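Local coordinates for protein putative O-methyltransferase (Klebsiella pneumoniae subsp. pneumoniae, PDB 3TFW) that probably transfers a methyl group from S-adenosylmethionine to a hydroxyl oxygen of an acceptor molecule, at residues 151-156 and 191-196; 47-52 and 78-83. All blocks are in the same frame, centred on the assembly; numbering follows the deposited sequence.

Overall arrangement
Two helix-to-helix contacts, one after the other along the chain, illustrate how a Rossmann-like methyltransferase sheet is clothed. From the N terminus, interaction 2 comes first: it closes a loop in which helix 49-62 runs into strand 66-70 and the chain returns as helix 76-82. The chain then builds strands 90-95, 117-121 and 139-142 before interaction 1 opens at helix 149-158, to be closed past strand 165-169 by helix 185-199. The two loops therefore neither nest nor cross. Their centres lie about 23 Å apart, on opposite sides of the centre of the chain, and their nearest atoms about 13 Å apart. The segments of both contacts also reach the second subunit.

Interaction 1: residues 151-156 and 191-196; sequences HYLRWA and RQFIEM
Leu153, Phe193 and Met196, the last present as selenomethionine, supply most of the surface buried where helix 149-158 lies beside helix 185-199. These helices follow strands 139-142 and 165-169 and pack side by side against the sheet of the Rossmann-like methyltransferase fold, Tyr152 and Phe193 both touching Ile142. The axes of the two segments approach to 10.0 Å and are inclined at 36°. Leu153 sets out toward the other helix and meets two neighbours. Its CB rests 3.8 Å from CE1 of Phe193, the leucine crossing the aromatic side chain at about a right angle, while its CD2 lies 3.7 Å from the backbone O of Phe193. Because the ring of Phe193 leaves its helix with CG anti to the backbone N (chi1 177°), CD1 and CE1 are carried to the leucine.

Met196 comes tip to tip with Leu153, its SE 3.9 Å from Leu153 CD2. Its extended chain takes the methyl past the leucine: CE is 3.6 Å from the backbone N of Arg154. Beyond that, the arginine chain bends back to His151, where Arg154 NH1 and NH2 both donate to His151 ND1, which lies in the guanidinium plane.

No hydrogen bond or salt bridge joins the two segments; van der Waals packing holds them, against backbone atoms as well as apolar side chains, so shape complementarity rather than polar pairing sets their fit.

Interaction 2: residues 47-52 and 78-83; sequences VAANQG and TIWMAR
In the Rossmann-like methyltransferase domain, Gly52 near the start of helix 49-62 lies against the indole face of Trp80 from helix 76-82. Trp80 points from the second helix toward the first, and chi2 of 109° turns the face of its ring to the backbone of Gly52. The CA of Gly52 sits 3.5 Å from the centroid of the five-membered ring of Trp80 and only 6° off its normal, a CH-pi contact almost directly over the face. The next atom of the backbone follows across the same indole: Gly52 C is 3.4 Å from Trp80 CD2, displaced toward the rim, and Gly52 O lies 3.5 Å from CE3 of Trp80. Gly52 has no side chain, and the ring lies directly on its backbone.

The six-membered part of the ring reaches on to the first turn of the helix, where Ala49 O is 3.6 Å from Trp80 CZ2, in an oblique approach. That turn begins at Ala48, the N-cap residue, whose backbone N donates to OE1 of Gln51 over 3.1 Å, with the donor standing above the carbonyl plane of the amide.

In the alpha/beta arrangement, strand 66-70 follows the first helix and leads into the second. Tyr76 meets the indole edge-to-face, and Leu30 of helix 28-39 also packs on Trp80. Nearby, Asn50 faces the dimer partner, its ND2 bonded to the backbone O of Ala207 of the second subunit, while the backbone O of Asn50 bonds to Thr206 OG1 of that subunit.

Interaction 1: residues 151-156 and 191-196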
loop_
_atom_site.group_PDB
_atom_site.type_symbol
_atom_site.label_atom_id
_atom_site.label_comp_id
_atom_site.label_asym_id
_atom_site.label_seq_id
_atom_site.Cartn_x
_atom_site.Cartn_y
_atom_site.Cartn_z
ATOM N N HIS A 151 -13.582 -18.814 1.433
ATOM C CA HIS A 151 -14.556 -18.968 0.344
ATOM C C HIS A 151 -14.557 -17.764 -0.592
ATOM O O HIS A 151 -14.654 -17.908 -1.816
ATOM C CB HIS A 151 -15.970 -19.191 0.907
ATOM C CG HIS A 151 -16.099 -20.431 1.737
ATOM N ND1 HIS A 151 -16.025 -21.696 1.199
ATOM C CD2 HIS A 151 -16.316 -20.597 3.064
ATOM C CE1 HIS A 151 -16.180 -22.590 2.160
ATOM N NE2 HIS A 151 -16.355 -21.950 3.302
ATOM N N TYR A 152 -14.463 -16.572 -0.005
ATOM C CA TYR A 152 -14.372 -15.348 -0.785
ATOM C C TYR A 152 -13.121 -15.337 -1.660
ATOM O O TYR A 152 -13.181 -14.932 -2.820
ATOM C CB TYR A 152 -14.431 -14.117 0.124
ATOM C CG TYR A 152 -15.736 -14.015 0.876
ATOM C CD1 TYR A 152 -16.941 -14.346 0.257
ATOM C CD2 TYR A 152 -15.766 -13.630 2.218
ATOM C CE1 TYR A 152 -18.146 -14.289 0.938
ATOM C CE2 TYR A 152 -16.983 -13.554 2.913
ATOM C CZ TYR A 152 -18.158 -13.888 2.259
ATOM O OH TYR A 152 -19.358 -13.815 2.914
ATOM N N LEU A 153 -12.004 -15.825 -1.123
ATOM C CA LEU A 153 -10.765 -15.909 -1.904
ATOM C C LEU A 153 -10.896 -16.850 -3.108
ATOM O O LEU A 153 -10.398 -16.554 -4.200
ATOM C CB LEU A 153 -9.575 -16.325 -1.021
ATOM C CG LEU A 153 -8.165 -16.261 -1.651
ATOM C CD1 LEU A 153 -7.869 -14.922 -2.364
ATOM C CD2 LEU A 153 -7.103 -16.524 -0.591
ATOM N N ARG A 154 -11.561 -17.985 -2.901
ATOM C CA ARG A 154 -11.794 -18.939 -3.989
ATOM C C ARG A 154 -12.584 -18.297 -5.134
ATOM O O ARG A 154 -12.186 -18.398 -6.296
ATOM C CB ARG A 154 -12.493 -20.202 -3.470
ATOM C CG ARG A 154 -12.867 -21.193 -4.577
ATOM C CD ARG A 154 -13.475 -22.478 -4.013
ATOM N NE ARG A 154 -14.825 -22.271 -3.505
ATOM C CZ ARG A 154 -15.119 -22.198 -2.214
ATOM N NH1 ARG A 154 -14.157 -22.331 -1.308
ATOM N NH2 ARG A 154 -16.364 -21.998 -1.823
ATOM N N TRP A 155 -13.680 -17.617 -4.795
ATOM C CA TRP A 155 -14.484 -16.882 -5.785
ATOM C C TRP A 155 -13.713 -15.720 -6.419
ATOM O O TRP A 155 -13.842 -15.464 -7.625
ATOM C CB TRP A 155 -15.796 -16.395 -5.154
ATOM C CG TRP A 155 -16.795 -17.487 -5.032
ATOM C CD1 TRP A 155 -17.260 -18.061 -3.876
ATOM C CD2 TRP A 155 -17.450 -18.161 -6.109
ATOM N NE1 TRP A 155 -18.174 -19.047 -4.175
ATOM C CE2 TRP A 155 -18.309 -19.133 -5.535
ATOM C CE3 TRP A 155 -17.404 -18.034 -7.502
ATOM C CZ2 TRP A 155 -19.114 -19.978 -6.310
ATOM C CZ3 TRP A 155 -18.204 -18.877 -8.279
ATOM C CH2 TRP A 155 -19.052 -19.838 -7.676
ATOM N N ALA A 156 -12.903 -15.027 -5.618
ATOM C CA ALA A 156 -12.057 -13.931 -6.127
ATOM C C ALA A 156 -11.134 -14.476 -7.216
ATOM O O ALA A 156 -10.998 -13.876 -8.283
ATOM C CB ALA A 156 -11.212 -13.281 -4.984
ATOM N N ARG A 191 -7.027 -16.934 9.264
ATOM C CA ARG A 191 -5.826 -17.788 9.193
ATOM C C ARG A 191 -5.873 -18.735 8.005
ATOM O O ARG A 191 -4.869 -18.899 7.303
ATOM C CB ARG A 191 -5.603 -18.566 10.504
ATOM C CG ARG A 191 -5.251 -17.682 11.682
ATOM C CD ARG A 191 -5.090 -18.497 12.984
ATOM N NE ARG A 191 -4.185 -19.631 12.809
ATOM C CZ ARG A 191 -2.862 -19.582 12.951
ATOM N NH1 ARG A 191 -2.251 -18.452 13.280
ATOM N NH2 ARG A 191 -2.146 -20.678 12.753
ATOM N N GLN A 192 -7.049 -19.317 7.759
ATOM C CA GLN A 192 -7.287 -20.159 6.585
ATOM C C GLN A 192 -7.046 -19.372 5.291
ATOM O O GLN A 192 -6.431 -19.881 4.358
ATOM C CB GLN A 192 -8.734 -20.643 6.561
ATOM C CG GLN A 192 -9.046 -21.956 7.240
ATOM C CD GLN A 192 -10.429 -22.423 6.850
ATOM O OE1 GLN A 192 -11.431 -21.950 7.392
ATOM N NE2 GLN A 192 -10.496 -23.314 5.866
ATOM N N PHE A 193 -7.584 -18.154 5.253
ATOM C CA PHE A 193 -7.430 -17.182 4.156
ATOM C C PHE A 193 -5.960 -16.864 3.840
ATOM O O PHE A 193 -5.518 -16.992 2.693
ATOM C CB PHE A 193 -8.192 -15.918 4.568
ATOM C CG PHE A 193 -8.097 -14.771 3.605
ATOM C CD1 PHE A 193 -8.848 -14.758 2.435
ATOM C CD2 PHE A 193 -7.310 -13.664 3.912
ATOM C CE1 PHE A 193 -8.786 -13.666 1.555
ATOM C CE2 PHE A 193 -7.249 -12.566 3.047
ATOM C CZ PHE A 193 -7.994 -12.575 1.862
ATOM N N ILE A 194 -5.211 -16.451 4.862
ATOM C CA ILE A 194 -3.788 -16.141 4.710
ATOM C C ILE A 194 -2.988 -17.369 4.247
ATOM O O ILE A 194 -2.187 -17.287 3.312
ATOM C CB ILE A 194 -3.204 -15.517 6.009
ATOM C CG1 ILE A 194 -3.721 -14.085 6.170
ATOM C CG2 ILE A 194 -1.670 -15.524 5.983
ATOM C CD1 ILE A 194 -3.701 -13.565 7.603
ATOM N N GLU A 195 -3.240 -18.514 4.874
ATOM C CA GLU A 195 -2.547 -19.749 4.515
ATOM C C GLU A 195 -2.868 -20.229 3.093
ATOM O O GLU A 195 -1.971 -20.652 2.369
ATOM C CB GLU A 195 -2.812 -20.831 5.562
ATOM C CG GLU A 195 -1.975 -20.587 6.831
ATOM C CD GLU A 195 -2.493 -21.307 8.064
ATOM O OE1 GLU A 195 -3.396 -22.170 7.940
ATOM O OE2 GLU A 195 -1.991 -20.992 9.167
HETATM N N MSE A 196 -4.141 -20.141 2.705
HETATM C CA MSE A 196 -4.586 -20.446 1.346
HETATM C C MSE A 196 -3.854 -19.539 0.357
HETATM O O MSE A 196 -3.354 -19.998 -0.675
HETATM C CB MSE A 196 -6.104 -20.232 1.248
HETATM C CG MSE A 196 -6.730 -20.562 -0.092
HETATM SE SE MSE A 196 -8.656 -20.119 -0.164
HETATM C CE MSE A 196 -8.851 -20.144 -2.098
#

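Interaction 2: residues 47-52 and 78-83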
loop_
_atom_site.group_PDB
_atom_site.type_symbol
_atom_site.label_atom_id
_atom_site.label_comp_id
_atom_site.label_asym_id
_atom_site.label_seq_id
_atom_site.Cartn_x
_atom_site.Cartn_y
_atom_site.Cartn_z
ATOM N N VAL A 47 -13.425 2.698 6.801
ATOM C CA VAL A 47 -11.983 2.983 6.728
ATOM C C VAL A 47 -11.696 4.455 7.040
ATOM O O VAL A 47 -12.566 5.316 6.864
ATOM C CB VAL A 47 -11.357 2.582 5.365
ATOM C CG1 VAL A 47 -11.490 1.072 5.141
ATOM C CG2 VAL A 47 -11.958 3.380 4.208
ATOM N N ALA A 48 -10.482 4.736 7.517
ATOM C CA ALA A 48 -10.021 6.110 7.704
ATOM C C ALA A 48 -9.797 6.756 6.335
ATOM O O ALA A 48 -9.604 6.048 5.346
ATOM C CB ALA A 48 -8.736 6.122 8.533
ATOM N N ALA A 49 -9.812 8.090 6.266
ATOM C CA ALA A 49 -9.705 8.791 4.982
ATOM C C ALA A 49 -8.437 8.445 4.202
ATOM O O ALA A 49 -8.461 8.391 2.981
ATOM C CB ALA A 49 -9.813 10.308 5.171
ATOM N N ASN A 50 -7.330 8.223 4.910
ATOM C CA ASN A 50 -6.073 7.884 4.231
ATOM C C ASN A 50 -6.119 6.486 3.622
ATOM O O ASN A 50 -5.495 6.234 2.587
ATOM C CB ASN A 50 -4.850 8.069 5.148
ATOM C CG ASN A 50 -4.902 7.196 6.394
ATOM O OD1 ASN A 50 -5.973 6.894 6.912
ATOM N ND2 ASN A 50 -3.735 6.803 6.894
ATOM N N GLN A 51 -6.855 5.586 4.269
ATOM C CA GLN A 51 -7.062 4.238 3.728
ATOM C C GLN A 51 -7.966 4.295 2.495
ATOM O O GLN A 51 -7.695 3.638 1.498
ATOM C CB GLN A 51 -7.627 3.292 4.781
ATOM C CG GLN A 51 -6.743 3.175 6.034
ATOM C CD GLN A 51 -7.399 2.371 7.151
ATOM O OE1 GLN A 51 -8.626 2.319 7.263
ATOM N NE2 GLN A 51 -6.575 1.743 7.991
ATOM N N GLY A 52 -9.031 5.093 2.563
ATOM C CA GLY A 52 -9.884 5.329 1.390
ATOM C C GLY A 52 -9.105 5.859 0.192
ATOM O O GLY A 52 -9.263 5.371 -0.933
ATOM N N THR A 78 -16.832 2.029 -0.899
ATOM C CA THR A 78 -17.412 1.901 -2.230
ATOM C C THR A 78 -17.249 3.217 -2.981
ATOM O O THR A 78 -16.839 3.230 -4.123
ATOM C CB THR A 78 -18.914 1.549 -2.191
ATOM O OG1 THR A 78 -19.171 0.624 -1.128
ATOM C CG2 THR A 78 -19.351 0.953 -3.534
ATOM N N ILE A 79 -17.567 4.319 -2.317
ATOM C CA ILE A 79 -17.505 5.625 -2.959
ATOM C C ILE A 79 -16.087 6.047 -3.304
ATOM O O ILE A 79 -15.860 6.562 -4.396
ATOM C CB ILE A 79 -18.216 6.703 -2.130
ATOM C CG1 ILE A 79 -19.727 6.440 -2.157
ATOM C CG2 ILE A 79 -17.945 8.088 -2.719
ATOM C CD1 ILE A 79 -20.464 7.045 -0.950
ATOM N N TRP A 80 -15.141 5.800 -2.396
ATOM C CA TRP A 80 -13.725 6.085 -2.663
ATOM C C TRP A 80 -13.272 5.389 -3.942
ATOM O O TRP A 80 -12.603 5.985 -4.801
ATOM C CB TRP A 80 -12.864 5.614 -1.493
ATOM C CG TRP A 80 -12.643 6.634 -0.429
ATOM C CD1 TRP A 80 -13.161 6.636 0.833
ATOM C CD2 TRP A 80 -11.806 7.791 -0.522
ATOM N NE1 TRP A 80 -12.708 7.733 1.533
ATOM C CE2 TRP A 80 -11.874 8.457 0.725
ATOM C CE3 TRP A 80 -11.011 8.332 -1.539
ATOM C CZ2 TRP A 80 -11.164 9.633 0.988
ATOM C CZ3 TRP A 80 -10.306 9.517 -1.276
ATOM C CH2 TRP A 80 -10.397 10.149 -0.026
HETATM N N MSE A 81 -13.652 4.120 -4.072
HETATM C CA MSE A 81 -13.264 3.359 -5.242
HETATM C C MSE A 81 -14.033 3.771 -6.481
HETATM O O MSE A 81 -13.417 4.019 -7.524
HETATM C CB MSE A 81 -13.360 1.848 -4.984
HETATM C CG MSE A 81 -12.287 1.388 -4.000
HETATM SE SE MSE A 81 -12.341 -0.539 -3.776
HETATM C CE MSE A 81 -13.956 -0.637 -2.658
ATOM N N ALA A 82 -15.358 3.892 -6.360
ATOM C CA ALA A 82 -16.220 4.137 -7.526
ATOM C C ALA A 82 -15.945 5.462 -8.230
ATOM O O ALA A 82 -16.043 5.550 -9.460
ATOM C CB ALA A 82 -17.701 4.020 -7.140
ATOM N N ARG A 83 -15.568 6.489 -7.469
ATOM C CA ARG A 83 -15.223 7.796 -8.073
ATOM C C ARG A 83 -14.085 7.723 -9.085
ATOM O O ARG A 83 -13.992 8.564 -9.985
ATOM C CB ARG A 83 -14.853 8.804 -6.995
ATOM C CG ARG A 83 -16.034 9.402 -6.301
ATOM C CD ARG A 83 -15.583 10.014 -5.009
ATOM N NE ARG A 83 -16.632 10.819 -4.405
ATOM C CZ ARG A 83 -16.419 11.689 -3.427
ATOM N NH1 ARG A 83 -15.188 11.875 -2.958
ATOM N NH2 ARG A 83 -17.435 12.383 -2.927
#